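Local coordinates for DUF192 domain-containing protein (Novosphingobium aromaticivorans, PDB 3M7A) that is of unknown function but belongs to the DUF192 (COG1430) family of small, strand-rich proteins and is probably made with a signal sequence, at residues S18-P24 against F36-L40; E56-E60 against I122-L126; F75-V81 against P104-L110; L91-N97 against P111-L117. One frame throughout, in Å; residues are numbered along the deposited sequence.

In the fold
Interactions 1 and 2 touch, their centres about 14 Å apart: the backbone of Arg37 approaches that of Glu60, probably as a hydrogen bond, and the Phe36 ring packs on Asp59, Ile122 and Leu126. Interaction 1 comes first and pairs the open end of the hairpin of strands 21-29 and 32-41. It is local, with 11 residues between its segments, whereas interaction 2 bridges 61 and so ties the loop before strand 61-66 to the end of strand 118-123. Nested within that section are interactions 3 and 4, whose segments alternate. Interactions 1, 2 and 4 reach the mixed sheet, the centre of 4 about 20 Å from those of 1 and 2; interaction 3 continues the two-stranded sheet of 72-75 and 110-112.

Interaction 1 (S18-P24 against F36-L40)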
loop_
_atom_site.group_PDB
_atom_site.type_symbol
_atom_site.label_atom_id
_atom_site.label_comp_id
_atom_site.label_asym_id
_atom_site.label_seq_id
_atom_site.Cartn_x
_atom_site.Cartn_y
_atom_site.Cartn_z
ATOM N N SER A 18 12.287 -9.430 -4.326
ATOM C CA SER A 18 12.843 -8.167 -3.880
ATOM C C SER A 18 13.770 -8.284 -2.679
ATOM O O SER A 18 14.514 -7.340 -2.381
ATOM C CB SER A 18 11.706 -7.233 -3.495
ATOM O OG SER A 18 11.066 -7.739 -2.330
ATOM N N GLY A 19 13.692 -9.400 -1.958
ATOM C CA GLY A 19 14.384 -9.519 -0.687
ATOM C C GLY A 19 13.848 -8.648 0.439
ATOM O O GLY A 19 14.432 -8.641 1.513
ATOM N N LEU A 20 12.752 -7.905 0.193
ATOM C CA LEU A 20 12.187 -7.033 1.200
ATOM C C LEU A 20 11.448 -7.869 2.271
ATOM O O LEU A 20 10.941 -8.951 2.007
ATOM C CB LEU A 20 11.246 -6.013 0.575
ATOM C CG LEU A 20 11.858 -5.028 -0.408
ATOM C CD1 LEU A 20 10.760 -4.204 -1.093
ATOM C CD2 LEU A 20 12.840 -4.059 0.272
ATOM N N GLN A 21 11.394 -7.352 3.481
ATOM C CA GLN A 21 10.592 -7.952 4.520
ATOM C C GLN A 21 9.128 -7.892 4.093
ATOM O O GLN A 21 8.684 -6.891 3.526
ATOM C CB GLN A 21 10.773 -7.184 5.832
ATOM C CG GLN A 21 10.192 -7.911 7.005
ATOM C CD GLN A 21 10.254 -7.166 8.335
ATOM O OE1 GLN A 21 9.884 -7.735 9.369
ATOM N NE2 GLN A 21 10.690 -5.902 8.328
ATOM N N ILE A 22 8.357 -8.927 4.393
ATOM C CA ILE A 22 6.910 -8.935 4.220
ATOM C C ILE A 22 6.279 -8.898 5.599
ATOM O O ILE A 22 6.595 -9.724 6.461
ATOM C CB ILE A 22 6.436 -10.215 3.477
ATOM C CG1 ILE A 22 7.044 -10.299 2.073
ATOM C CG2 ILE A 22 4.914 -10.313 3.438
ATOM C CD1 ILE A 22 6.907 -11.673 1.434
ATOM N N VAL A 23 5.392 -7.926 5.806
ATOM C CA VAL A 23 4.736 -7.728 7.077
ATOM C C VAL A 23 3.239 -7.633 6.871
ATOM O O VAL A 23 2.759 -7.144 5.847
ATOM C CB VAL A 23 5.279 -6.456 7.794
ATOM C CG1 VAL A 23 6.808 -6.568 8.055
ATOM C CG2 VAL A 23 4.925 -5.184 6.999
ATOM N N PRO A 24 2.462 -8.053 7.869
ATOM C CA PRO A 24 1.005 -7.895 7.760
ATOM C C PRO A 24 0.586 -6.436 7.968
ATOM O O PRO A 24 1.059 -5.775 8.897
ATOM C CB PRO A 24 0.475 -8.774 8.886
ATOM C CG PRO A 24 1.587 -8.805 9.873
ATOM C CD PRO A 24 2.840 -8.811 9.062
ATOM N N PHE A 36 -3.355 -7.307 4.253
ATOM C CA PHE A 36 -2.441 -7.427 3.121
ATOM C C PHE A 36 -1.070 -7.851 3.620
ATOM O O PHE A 36 -0.496 -7.158 4.446
ATOM C CB PHE A 36 -2.359 -6.114 2.351
ATOM C CG PHE A 36 -3.691 -5.625 1.893
ATOM C CD1 PHE A 36 -4.256 -6.108 0.730
ATOM C CD2 PHE A 36 -4.427 -4.716 2.644
ATOM C CE1 PHE A 36 -5.505 -5.680 0.297
ATOM C CE2 PHE A 36 -5.685 -4.290 2.241
ATOM C CZ PHE A 36 -6.219 -4.756 1.059
ATOM N N ARG A 37 -0.518 -8.922 3.065
ATOM C CA ARG A 37 0.874 -9.276 3.305
ATOM C C ARG A 37 1.723 -8.375 2.401
ATOM O O ARG A 37 1.695 -8.532 1.181
ATOM C CB ARG A 37 1.135 -10.745 2.962
ATOM C CG ARG A 37 0.349 -11.775 3.711
ATOM C CD ARG A 37 0.738 -11.869 5.107
ATOM N NE ARG A 37 2.146 -12.227 5.304
ATOM C CZ ARG A 37 2.719 -12.370 6.496
ATOM N NH1 ARG A 37 2.008 -12.156 7.619
ATOM N NH2 ARG A 37 4.023 -12.671 6.574
ATOM N N SER A 38 2.437 -7.441 3.010
ATOM C CA SER A 38 3.020 -6.331 2.277
ATOM C C SER A 38 4.536 -6.284 2.364
ATOM O O SER A 38 5.100 -6.292 3.437
ATOM C CB SER A 38 2.429 -5.029 2.828
ATOM O OG SER A 38 1.028 -5.022 2.706
ATOM N N GLU A 39 5.180 -6.193 1.214
ATOM C CA GLU A 39 6.606 -5.872 1.175
ATOM C C GLU A 39 6.823 -4.493 1.789
ATOM O O GLU A 39 6.073 -3.561 1.457
ATOM C CB GLU A 39 7.077 -5.845 -0.268
ATOM C CG GLU A 39 7.252 -7.238 -0.875
ATOM C CD GLU A 39 7.449 -7.126 -2.370
ATOM O OE1 GLU A 39 8.615 -6.950 -2.781
ATOM O OE2 GLU A 39 6.443 -7.116 -3.137
ATOM N N LEU A 40 7.883 -4.336 2.579
ATOM C CA LEU A 40 8.156 -3.097 3.283
ATOM C C LEU A 40 9.281 -2.355 2.574
ATOM O O LEU A 40 10.434 -2.807 2.561
ATOM C CB LEU A 40 8.529 -3.417 4.736
ATOM C CG LEU A 40 8.554 -2.271 5.744
ATOM C CD1 LEU A 40 8.811 -2.838 7.148
ATOM C CD2 LEU A 40 9.601 -1.228 5.378
HETATM O O HOH W 1 12.160 -4.492 3.808
#
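Ser18 and Glu39 meet through a short hydrogen bond: Ser18 OG donates to Glu39 OE1 at 2.6 Å, reaching that oxygen on the anti side and 21° out of the carboxylate plane. The hydroxyl is turned there by a chi1 of 68°, which sets OG between the backbone N and the carbonyl carbon. From this position Ser18 OG also accepts from Leu20 N at 3.0 Å, closing an ST turn. With an alanine here, Glu39 OE1 would probably lose this donor and the turn its side-chain closure. Arg54 forms a salt bridge to the same OE1.

Beyond the turn, the backbones pair in antiparallel fashion. Val23 and Ser38 form a hydrogen-bonded pair, Val23 N to Ser38 O and Ser38 N to Val23 O both measuring 2.9 Å, and Leu40 N reaches Gln21 O at 2.8 Å. The register opens at Gln21 and Leu40, where a water between Gln21 N and Leu40 O replaces the direct bond. Ile22, Pro24, Arg37 and Glu39 share one face of the sheet. There Arg37, bent at chi2 and chi3, lies alongside Pro24 with its NH1 3.7 Å from Pro24 CD, while the carbonyls of Ala7, Ala10 and Ala11 take its N-H groups. On the other face, Ser38 packs against Ile64 and Leu120. These antiparallel pairs join consecutive strands 21-29 and 32-41, a beta hairpin within the mixed sheet.

Interaction 2 (E56-E60 against I122-L126)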
loop_
_atom_site.group_PDB
_atom_site.type_symbol
_atom_site.label_atom_id
_atom_site.label_comp_id
_atom_site.label_asym_id
_atom_site.label_seq_id
_atom_site.Cartn_x
_atom_site.Cartn_y
_atom_site.Cartn_z
ATOM N N GLU A 56 2.735 -9.408 -11.569
ATOM C CA GLU A 56 1.622 -9.955 -10.802
ATOM C C GLU A 56 1.697 -9.560 -9.337
ATOM O O GLU A 56 2.736 -9.211 -8.817
ATOM C CB GLU A 56 1.556 -11.477 -10.937
ATOM C CG GLU A 56 2.689 -12.206 -10.232
ATOM C CD GLU A 56 2.553 -13.721 -10.296
ATOM O OE1 GLU A 56 1.440 -14.244 -10.044
ATOM O OE2 GLU A 56 3.568 -14.384 -10.591
ATOM N N LEU A 57 0.538 -9.571 -8.703
ATOM C CA LEU A 57 0.328 -9.181 -7.314
ATOM C C LEU A 57 -1.016 -9.779 -6.907
ATOM O O LEU A 57 -2.019 -9.602 -7.606
ATOM C CB LEU A 57 0.254 -7.668 -7.155
ATOM C CG LEU A 57 0.176 -7.133 -5.711
ATOM C CD1 LEU A 57 1.451 -7.378 -4.929
ATOM C CD2 LEU A 57 -0.203 -5.643 -5.742
ATOM N N GLY A 58 -1.037 -10.479 -5.788
ATOM C CA GLY A 58 -2.281 -11.049 -5.286
ATOM C C GLY A 58 -3.129 -10.024 -4.557
ATOM O O GLY A 58 -2.610 -9.068 -4.031
ATOM N N ASP A 59 -4.439 -10.266 -4.481
ATOM C CA ASP A 59 -5.338 -9.369 -3.742
ATOM C C ASP A 59 -5.017 -9.370 -2.261
ATOM O O ASP A 59 -5.391 -8.453 -1.543
ATOM C CB ASP A 59 -6.802 -9.776 -3.937
ATOM C CG ASP A 59 -7.399 -9.309 -5.259
ATOM O OD1 ASP A 59 -6.732 -8.570 -6.020
ATOM O OD2 ASP A 59 -8.562 -9.700 -5.518
ATOM N N GLU A 60 -4.345 -10.423 -1.802
ATOM C CA GLU A 60 -3.920 -10.628 -0.430
ATOM C C GLU A 60 -2.586 -9.963 -0.110
ATOM O O GLU A 60 -2.086 -10.090 1.009
ATOM C CB GLU A 60 -3.829 -12.158 -0.170
ATOM C CG GLU A 60 -2.578 -12.920 -0.694
ATOM C CD GLU A 60 -2.593 -13.268 -2.185
ATOM O OE1 GLU A 60 -3.557 -12.979 -2.898
ATOM O OE2 GLU A 60 -1.599 -13.888 -2.631
ATOM N N ILE A 122 -2.030 -1.632 -3.445
ATOM C CA ILE A 122 -2.743 -2.880 -3.667
ATOM C C ILE A 122 -3.245 -2.881 -5.116
ATOM O O ILE A 122 -3.142 -1.896 -5.835
ATOM C CB ILE A 122 -3.910 -3.044 -2.673
ATOM C CG1 ILE A 122 -5.004 -1.984 -2.865
ATOM C CG2 ILE A 122 -3.362 -3.058 -1.237
ATOM C CD1 ILE A 122 -6.200 -2.177 -1.919
ATOM N N ASN A 123 -3.792 -3.999 -5.554
ATOM C CA ASN A 123 -4.241 -4.108 -6.927
ATOM C C ASN A 123 -5.263 -3.039 -7.310
ATOM O O ASN A 123 -6.142 -2.661 -6.523
ATOM C CB ASN A 123 -4.866 -5.487 -7.158
ATOM C CG ASN A 123 -3.867 -6.559 -7.438
ATOM O OD1 ASN A 123 -2.941 -6.356 -8.209
ATOM N ND2 ASN A 123 -4.090 -7.735 -6.860
ATOM N N GLY A 124 -5.165 -2.598 -8.547
ATOM C CA GLY A 124 -6.045 -1.590 -9.057
ATOM C C GLY A 124 -7.490 -1.978 -8.900
ATOM O O GLY A 124 -7.881 -3.098 -9.254
ATOM N N GLY A 125 -8.292 -1.036 -8.415
ATOM C CA GLY A 125 -9.724 -1.228 -8.223
ATOM C C GLY A 125 -10.121 -1.928 -6.945
ATOM O O GLY A 125 -11.303 -2.007 -6.610
ATOM N N LEU A 126 -9.146 -2.467 -6.220
ATOM C CA LEU A 126 -9.443 -3.277 -5.066
ATOM C C LEU A 126 -9.988 -2.460 -3.904
ATOM O O LEU A 126 -10.807 -2.950 -3.133
ATOM C CB LEU A 126 -8.218 -4.161 -4.665
ATOM C CG LEU A 126 -8.427 -5.211 -3.576
ATOM C CD1 LEU A 126 -9.537 -6.209 -3.952
ATOM C CD2 LEU A 126 -7.116 -5.955 -3.330
HETATM O O HOH W 2 -3.431 -6.295 -3.851
#
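Leu57 and Asp59 converge on Asn123, the residue that ends strand 118-123 and begins a type II beta turn running to Leu126, with Gly125 as N-cap of the helix that follows. Two hydrogen bonds from one amide nitrogen carry the polar part. Asn123 ND2 donates to Leu57 O at 2.9 Å, nearly straight at 164°; the acceptor lies in the amide plane, although the donor stands well above the plane of the Leu57 carbonyl. The second bond, from Asn123 ND2 to Asp59 OD1, is also 2.9 Å long and uses the anti lone pair of OD1. With both bonds made, the amide's rotation is fixed between a loop carbonyl and a carboxylate. A water adds an indirect link, accepting from Asn123 N and donating to Gly58 O, while Gly58 N is hydrogen-bonded to the Glu61 carboxylate (OE1).

Van der Waals contacts of leucine carbons with polar groups flank this centre. Leu57 and Asn123 run antiparallel past one another, Leu57 CB 3.6 Å from Asn123 OD1, and Leu57 also packs on Leu84 of strand 84-89. Leu126, whose CG is anti to the backbone N (chi1 -172°), sends its two methyls toward Asp59: CD1 lies near Asp59 OD2, and CD2 comes to 3.5 Å from Asp59 O.

Interaction 3 (F75-V81 against P104-L110)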
loop_
_atom_site.group_PDB
_atom_site.type_symbol
_atom_site.label_atom_id
_atom_site.label_comp_id
_atom_site.label_asym_id
_atom_site.label_seq_id
_atom_site.Cartn_x
_atom_site.Cartn_y
_atom_site.Cartn_z
ATOM N N PHE A 75 3.582 10.019 -6.229
ATOM C CA PHE A 75 3.901 8.755 -6.889
ATOM C C PHE A 75 3.714 8.880 -8.402
ATOM O O PHE A 75 3.127 9.843 -8.902
ATOM C CB PHE A 75 3.029 7.636 -6.302
ATOM C CG PHE A 75 3.566 7.081 -5.020
ATOM C CD1 PHE A 75 3.580 7.823 -3.875
ATOM C CD2 PHE A 75 4.106 5.824 -4.976
ATOM C CE1 PHE A 75 4.106 7.322 -2.712
ATOM C CE2 PHE A 75 4.614 5.323 -3.828
ATOM C CZ PHE A 75 4.633 6.070 -2.687
ATOM N N TRP A 76 4.221 7.902 -9.137
ATOM C CA TRP A 76 3.919 7.747 -10.553
ATOM C C TRP A 76 4.028 6.276 -10.942
ATOM O O TRP A 76 4.367 5.456 -10.118
ATOM C CB TRP A 76 4.824 8.612 -11.442
ATOM C CG TRP A 76 6.282 8.251 -11.488
ATOM C CD1 TRP A 76 6.959 7.416 -10.661
ATOM C CD2 TRP A 76 7.239 8.767 -12.421
ATOM N NE1 TRP A 76 8.291 7.384 -11.015
ATOM C CE2 TRP A 76 8.478 8.196 -12.101
ATOM C CE3 TRP A 76 7.156 9.632 -13.512
ATOM C CZ2 TRP A 76 9.649 8.506 -12.805
ATOM C CZ3 TRP A 76 8.306 9.920 -14.220
ATOM C CH2 TRP A 76 9.531 9.349 -13.869
HETATM N N MSE A 77 3.725 5.971 -12.207
HETATM C CA MSE A 77 3.622 4.611 -12.675
HETATM C C MSE A 77 4.648 4.271 -13.758
HETATM O O MSE A 77 4.518 3.271 -14.445
HETATM C CB MSE A 77 2.192 4.328 -13.142
HETATM C CG MSE A 77 1.160 4.415 -12.024
HETATM SE SE MSE A 77 1.283 2.977 -10.723
HETATM C CE MSE A 77 0.334 1.665 -11.773
ATOM N N ARG A 78 5.723 5.057 -13.855
ATOM C CA ARG A 78 6.817 4.686 -14.743
ATOM C C ARG A 78 7.264 3.246 -14.416
ATOM O O ARG A 78 7.426 2.890 -13.240
ATOM C CB ARG A 78 7.986 5.673 -14.635
ATOM C CG ARG A 78 9.188 5.274 -15.525
ATOM C CD ARG A 78 10.288 6.295 -15.705
ATOM N NE ARG A 78 9.939 7.319 -16.688
ATOM C CZ ARG A 78 10.770 8.279 -17.094
ATOM N NH1 ARG A 78 12.001 8.362 -16.600
ATOM N NH2 ARG A 78 10.364 9.164 -17.993
ATOM N N ASN A 79 7.447 2.427 -15.465
ATOM C CA ASN A 79 7.869 1.029 -15.340
ATOM C C ASN A 79 6.949 0.112 -14.547
ATOM O O ASN A 79 7.328 -1.008 -14.276
ATOM C CB ASN A 79 9.298 0.913 -14.763
ATOM C CG ASN A 79 10.345 1.524 -15.662
ATOM O OD1 ASN A 79 10.257 1.410 -16.897
ATOM N ND2 ASN A 79 11.357 2.130 -15.065
ATOM N N THR A 80 5.751 0.576 -14.225
ATOM C CA THR A 80 4.789 -0.223 -13.486
ATOM C C THR A 80 3.790 -0.788 -14.473
ATOM O O THR A 80 3.097 -0.053 -15.186
ATOM C CB THR A 80 4.155 0.574 -12.337
ATOM O OG1 THR A 80 5.217 1.110 -11.525
ATOM C CG2 THR A 80 3.218 -0.283 -11.496
ATOM N N VAL A 81 3.744 -2.113 -14.476
ATOM C CA VAL A 81 3.038 -2.917 -15.472
ATOM C C VAL A 81 1.587 -3.233 -15.093
ATOM O O VAL A 81 0.733 -3.456 -15.968
ATOM C CB VAL A 81 3.803 -4.266 -15.647
ATOM C CG1 VAL A 81 3.132 -5.186 -16.651
ATOM C CG2 VAL A 81 5.272 -3.992 -15.989
ATOM N N PRO A 104 -0.917 1.759 -15.609
ATOM C CA PRO A 104 0.397 1.302 -16.010
ATOM C C PRO A 104 1.134 2.280 -16.908
ATOM O O PRO A 104 0.555 2.819 -17.838
ATOM C CB PRO A 104 0.114 -0.022 -16.721
ATOM C CG PRO A 104 -1.110 -0.528 -16.021
ATOM C CD PRO A 104 -1.928 0.698 -15.771
ATOM N N TYR A 105 2.391 2.546 -16.577
ATOM C CA TYR A 105 3.304 3.366 -17.369
ATOM C C TYR A 105 3.000 4.869 -17.327
ATOM O O TYR A 105 3.788 5.658 -17.860
ATOM C CB TYR A 105 3.420 2.880 -18.820
ATOM C CG TYR A 105 3.605 1.400 -18.925
ATOM C CD1 TYR A 105 4.804 0.811 -18.531
ATOM C CD2 TYR A 105 2.557 0.561 -19.332
ATOM C CE1 TYR A 105 4.982 -0.541 -18.564
ATOM C CE2 TYR A 105 2.737 -0.820 -19.392
ATOM C CZ TYR A 105 3.949 -1.360 -18.995
ATOM O OH TYR A 105 4.177 -2.721 -19.063
ATOM N N ASP A 106 1.924 5.278 -16.657
ATOM C CA ASP A 106 1.520 6.667 -16.635
ATOM C C ASP A 106 2.452 7.487 -15.743
ATOM O O ASP A 106 2.602 7.218 -14.545
ATOM C CB ASP A 106 0.062 6.735 -16.152
ATOM C CG ASP A 106 -0.557 8.116 -16.204
ATOM O OD1 ASP A 106 0.084 9.077 -16.685
ATOM O OD2 ASP A 106 -1.717 8.217 -15.733
ATOM N N GLU A 107 3.047 8.529 -16.329
ATOM C CA GLU A 107 3.971 9.394 -15.594
ATOM C C GLU A 107 3.295 10.568 -14.873
ATOM O O GLU A 107 3.977 11.309 -14.178
ATOM C CB GLU A 107 5.091 9.856 -16.525
ATOM C CG GLU A 107 5.869 8.632 -17.001
ATOM C CD GLU A 107 7.013 8.926 -17.907
ATOM O OE1 GLU A 107 7.407 10.089 -18.043
ATOM O OE2 GLU A 107 7.564 7.943 -18.455
ATOM N N THR A 108 1.974 10.674 -14.973
ATOM C CA THR A 108 1.221 11.700 -14.276
ATOM C C THR A 108 1.472 11.598 -12.765
ATOM O O THR A 108 1.408 10.506 -12.205
ATOM C CB THR A 108 -0.289 11.525 -14.514
ATOM O OG1 THR A 108 -0.545 11.490 -15.928
ATOM C CG2 THR A 108 -1.084 12.654 -13.858
ATOM N N PRO A 109 1.761 12.731 -12.101
ATOM C CA PRO A 109 2.017 12.657 -10.674
ATOM C C PRO A 109 0.744 12.343 -9.917
ATOM O O PRO A 109 -0.344 12.845 -10.258
ATOM C CB PRO A 109 2.531 14.059 -10.325
ATOM C CG PRO A 109 2.026 14.931 -11.439
ATOM C CD PRO A 109 2.001 14.073 -12.645
ATOM N N LEU A 110 0.901 11.565 -8.858
ATOM C CA LEU A 110 -0.211 11.140 -8.007
ATOM C C LEU A 110 0.135 11.590 -6.601
ATOM O O LEU A 110 0.864 10.912 -5.887
ATOM C CB LEU A 110 -0.357 9.620 -8.067
ATOM C CG LEU A 110 -0.537 9.060 -9.479
ATOM C CD1 LEU A 110 -0.437 7.548 -9.404
ATOM C CD2 LEU A 110 -1.869 9.554 -10.104
#
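Trp76, Arg78 and Glu107 form the outward side of a surface contact between two irregular loops, which prolongs the small antiparallel sheet of strands 72-75 and 110-112. The sheet end is defined by the hydrogen-bonded pair Phe75 and Leu110: Phe75 N reaches Leu110 O at 2.9 Å and Leu110 N reaches Phe75 O at 2.8 Å. Past this pair regular bridging stops, but Met77 N still donates to Asp106 O at 2.9 Å. Tyr105 N makes only weak bonds, to Met77 O and Thr80 O, across the type II turn from Met77 to Thr80. Opposite, Asp106 OD1 accepts from both the N and OG1 of Thr108, an Asx turn that shapes the second loop.

In the conformer described, Arg78 folds back over Trp76: its CB sits over the centre of one indole face, and a bend at chi3 (-79°) lays the guanidinium against Trp76 CH2. Glu107 runs alongside the indole, its CB 3.7 Å from Trp76 CE3, and ends beside the arginine. At the other end, Tyr105 holds one ring face over Thr80 O, while its OH lies 3.5 Å from Val81 CG2. Inward, selenomethionine Met77 and Leu110 pack on Ala102.

In the salt bridge, Arg78 NE meets Glu107 OE2 at 3.0 Å. The oxygen lies in the guanidinium plane, yet NE approaches from 73° above the carboxylate plane, and the NH2 bonds are weak. In this conformer, such a tilted pair at the exposed surface probably relies on charge more than on lone-pair alignment.

Interaction 4 (L91-N97 against P111-L117); sequences LDRRVMN and PAAGPTL
The flat amide of Asn97 is hydrogen-bonded at both its polar atoms by the chain at Pro111 to Ala113. At its nitrogen, Asn97 ND2 donates to Pro111 O at 3.2 Å, meeting that oxygen on a lone pair in the carbonyl plane, with the acceptor tilted only 19° from the amide plane. Its oxygen is approached quite differently: Ala113 N reaches Asn97 OD1 at 2.9 Å from above the amide plane, 52° out of it, and Ala113 CB lies 3.4 Å from the same OD1. A chi1 of 68° places CG between the backbone N and the carbonyl carbon and swings the amide across to residues 111 to 113. A leucine in its place would be likely to leave both Pro111 O and Ala113 N without these partners.

Next to the amide, selenomethionine Met96 reaches into the corner at residues 113 and 114. Its CB touches Ala113 CB at 3.9 Å; the bend at chi3 then brings CE to 3.5 Å from Pro115 O, near Ala112 CB as well. Thr116 OG1 donates to Gly114 O at 2.8 Å and is also hydrogen-bonded to Ala73 N.

Farther along, Leu91 CD1, in the conformer described, lies 3.7 Å from Pro115 CB, and Leu117 CD2 meets the aliphatic CG of Arg93 at 4.0 Å. The charged end of Arg93 makes a salt bridge to Glu139, with Trp140 giving both a backbone acceptor and a cation-pi contact. The chemistry therefore divides the contact: one well-aligned bond and one off-plane bond tie Asn97 to residues 111-113, while van der Waals contacts, several to carbonyl oxygens, follow the chain round the corner.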
loop_
_atom_site.group_PDB
_atom_site.type_symbol
_atom_site.label_atom_id
_atom_site.label_comp_id
_atom_site.label_asym_id
_atom_site.label_seq_id
_atom_site.Cartn_x
_atom_site.Cartn_y
_atom_site.Cartn_z
ATOM N N LEU A 91 -0.504 11.051 9.513
ATOM C CA LEU A 91 0.308 10.906 10.707
ATOM C C LEU A 91 -0.428 10.246 11.868
ATOM O O LEU A 91 0.211 9.797 12.805
ATOM C CB LEU A 91 0.900 12.263 11.117
ATOM C CG LEU A 91 2.209 12.649 10.409
ATOM C CD1 LEU A 91 2.019 12.847 8.892
ATOM C CD2 LEU A 91 2.833 13.895 11.049
ATOM N N ASP A 92 -1.759 10.219 11.794
ATOM C CA ASP A 92 -2.611 9.499 12.709
ATOM C C ASP A 92 -2.940 8.078 12.246
ATOM O O ASP A 92 -3.836 7.438 12.799
ATOM C CB ASP A 92 -3.922 10.281 12.918
ATOM C CG ASP A 92 -4.686 10.517 11.617
ATOM O OD1 ASP A 92 -4.172 10.133 10.529
ATOM O OD2 ASP A 92 -5.776 11.125 11.629
ATOM N N ARG A 93 -2.204 7.572 11.255
ATOM C CA ARG A 93 -2.431 6.254 10.668
ATOM C C ARG A 93 -3.805 6.109 10.011
ATOM O O ARG A 93 -4.278 4.996 9.816
ATOM C CB ARG A 93 -2.133 5.116 11.640
ATOM C CG ARG A 93 -0.680 5.054 12.059
ATOM C CD ARG A 93 -0.358 3.731 12.681
ATOM N NE ARG A 93 1.043 3.647 13.071
ATOM C CZ ARG A 93 1.747 2.523 13.223
ATOM N NH1 ARG A 93 1.186 1.308 13.092
ATOM N NH2 ARG A 93 3.040 2.626 13.509
ATOM N N ARG A 94 -4.404 7.216 9.569
ATOM C CA ARG A 94 -5.661 7.135 8.825
ATOM C C ARG A 94 -5.425 7.460 7.349
ATOM O O ARG A 94 -4.576 8.291 6.984
ATOM C CB ARG A 94 -6.731 8.047 9.434
ATOM C CG ARG A 94 -7.148 7.603 10.797
ATOM C CD ARG A 94 -8.295 8.438 11.367
ATOM N NE ARG A 94 -8.644 7.942 12.705
ATOM C CZ ARG A 94 -9.407 6.879 12.968
ATOM N NH1 ARG A 94 -9.938 6.152 11.986
ATOM N NH2 ARG A 94 -9.603 6.505 14.232
ATOM N N VAL A 95 -6.227 6.830 6.494
ATOM C CA VAL A 95 -6.171 7.093 5.060
ATOM C C VAL A 95 -6.608 8.536 4.811
ATOM O O VAL A 95 -7.671 8.960 5.252
ATOM C CB VAL A 95 -7.078 6.110 4.288
ATOM C CG1 VAL A 95 -7.111 6.453 2.783
ATOM C CG2 VAL A 95 -6.676 4.640 4.517
HETATM N N MSE A 96 -5.770 9.286 4.100
HETATM C CA MSE A 96 -6.090 10.642 3.675
HETATM C C MSE A 96 -6.811 10.665 2.330
HETATM O O MSE A 96 -7.795 11.391 2.145
HETATM C CB MSE A 96 -4.821 11.484 3.538
HETATM C CG MSE A 96 -4.090 11.703 4.837
HETATM SE SE MSE A 96 -2.488 12.771 4.633
HETATM C CE MSE A 96 -1.454 11.586 3.533
ATOM N N ASN A 97 -6.294 9.902 1.384
ATOM C CA ASN A 97 -6.764 9.919 0.033
ATOM C C ASN A 97 -6.233 8.674 -0.677
ATOM O O ASN A 97 -5.274 8.015 -0.223
ATOM C CB ASN A 97 -6.361 11.192 -0.736
ATOM C CG ASN A 97 -4.873 11.312 -1.006
ATOM O OD1 ASN A 97 -4.060 11.388 -0.074
ATOM N ND2 ASN A 97 -4.516 11.375 -2.285
ATOM N N PRO A 111 -0.370 12.762 -6.196
ATOM C CA PRO A 111 0.050 13.333 -4.913
ATOM C C PRO A 111 -0.774 12.871 -3.730
ATOM O O PRO A 111 -1.991 12.692 -3.831
ATOM C CB PRO A 111 -0.175 14.830 -5.114
ATOM C CG PRO A 111 -1.287 14.882 -6.105
ATOM C CD PRO A 111 -1.079 13.743 -7.022
ATOM N N ALA A 112 -0.119 12.743 -2.596
ATOM C CA ALA A 112 -0.791 12.610 -1.316
ATOM C C ALA A 112 -1.485 13.920 -0.974
ATOM O O ALA A 112 -1.080 14.994 -1.424
ATOM C CB ALA A 112 0.234 12.258 -0.198
ATOM N N ALA A 113 -2.471 13.832 -0.075
ATOM C CA ALA A 113 -3.174 15.014 0.393
ATOM C C ALA A 113 -2.316 15.896 1.277
ATOM O O ALA A 113 -2.668 17.037 1.498
ATOM C CB ALA A 113 -4.403 14.580 1.180
ATOM N N GLY A 114 -1.213 15.377 1.803
ATOM C CA GLY A 114 -0.377 16.099 2.752
ATOM C C GLY A 114 0.740 15.222 3.266
ATOM O O GLY A 114 0.984 14.145 2.706
ATOM N N PRO A 115 1.394 15.630 4.373
ATOM C CA PRO A 115 2.432 14.814 5.003
ATOM C C PRO A 115 1.996 13.357 5.100
ATOM O O PRO A 115 0.914 13.051 5.578
ATOM C CB PRO A 115 2.626 15.490 6.360
ATOM C CG PRO A 115 2.323 16.940 6.081
ATOM C CD PRO A 115 1.203 16.928 5.059
ATOM N N THR A 116 2.862 12.500 4.592
ATOM C CA THR A 116 2.525 11.103 4.356
ATOM C C THR A 116 3.411 10.205 5.230
ATOM O O THR A 116 4.632 10.123 5.013
ATOM C CB THR A 116 2.761 10.748 2.894
ATOM O OG1 THR A 116 2.087 11.695 2.060
ATOM C CG2 THR A 116 2.263 9.348 2.569
ATOM N N LEU A 117 2.807 9.570 6.237
ATOM C CA LEU A 117 3.494 8.622 7.110
ATOM C C LEU A 117 3.738 7.286 6.408
ATOM O O LEU A 117 4.761 6.642 6.633
ATOM C CB LEU A 117 2.659 8.444 8.387
ATOM C CG LEU A 117 3.236 7.444 9.386
ATOM C CD1 LEU A 117 4.593 7.911 9.940
ATOM C CD2 LEU A 117 2.245 7.245 10.532
#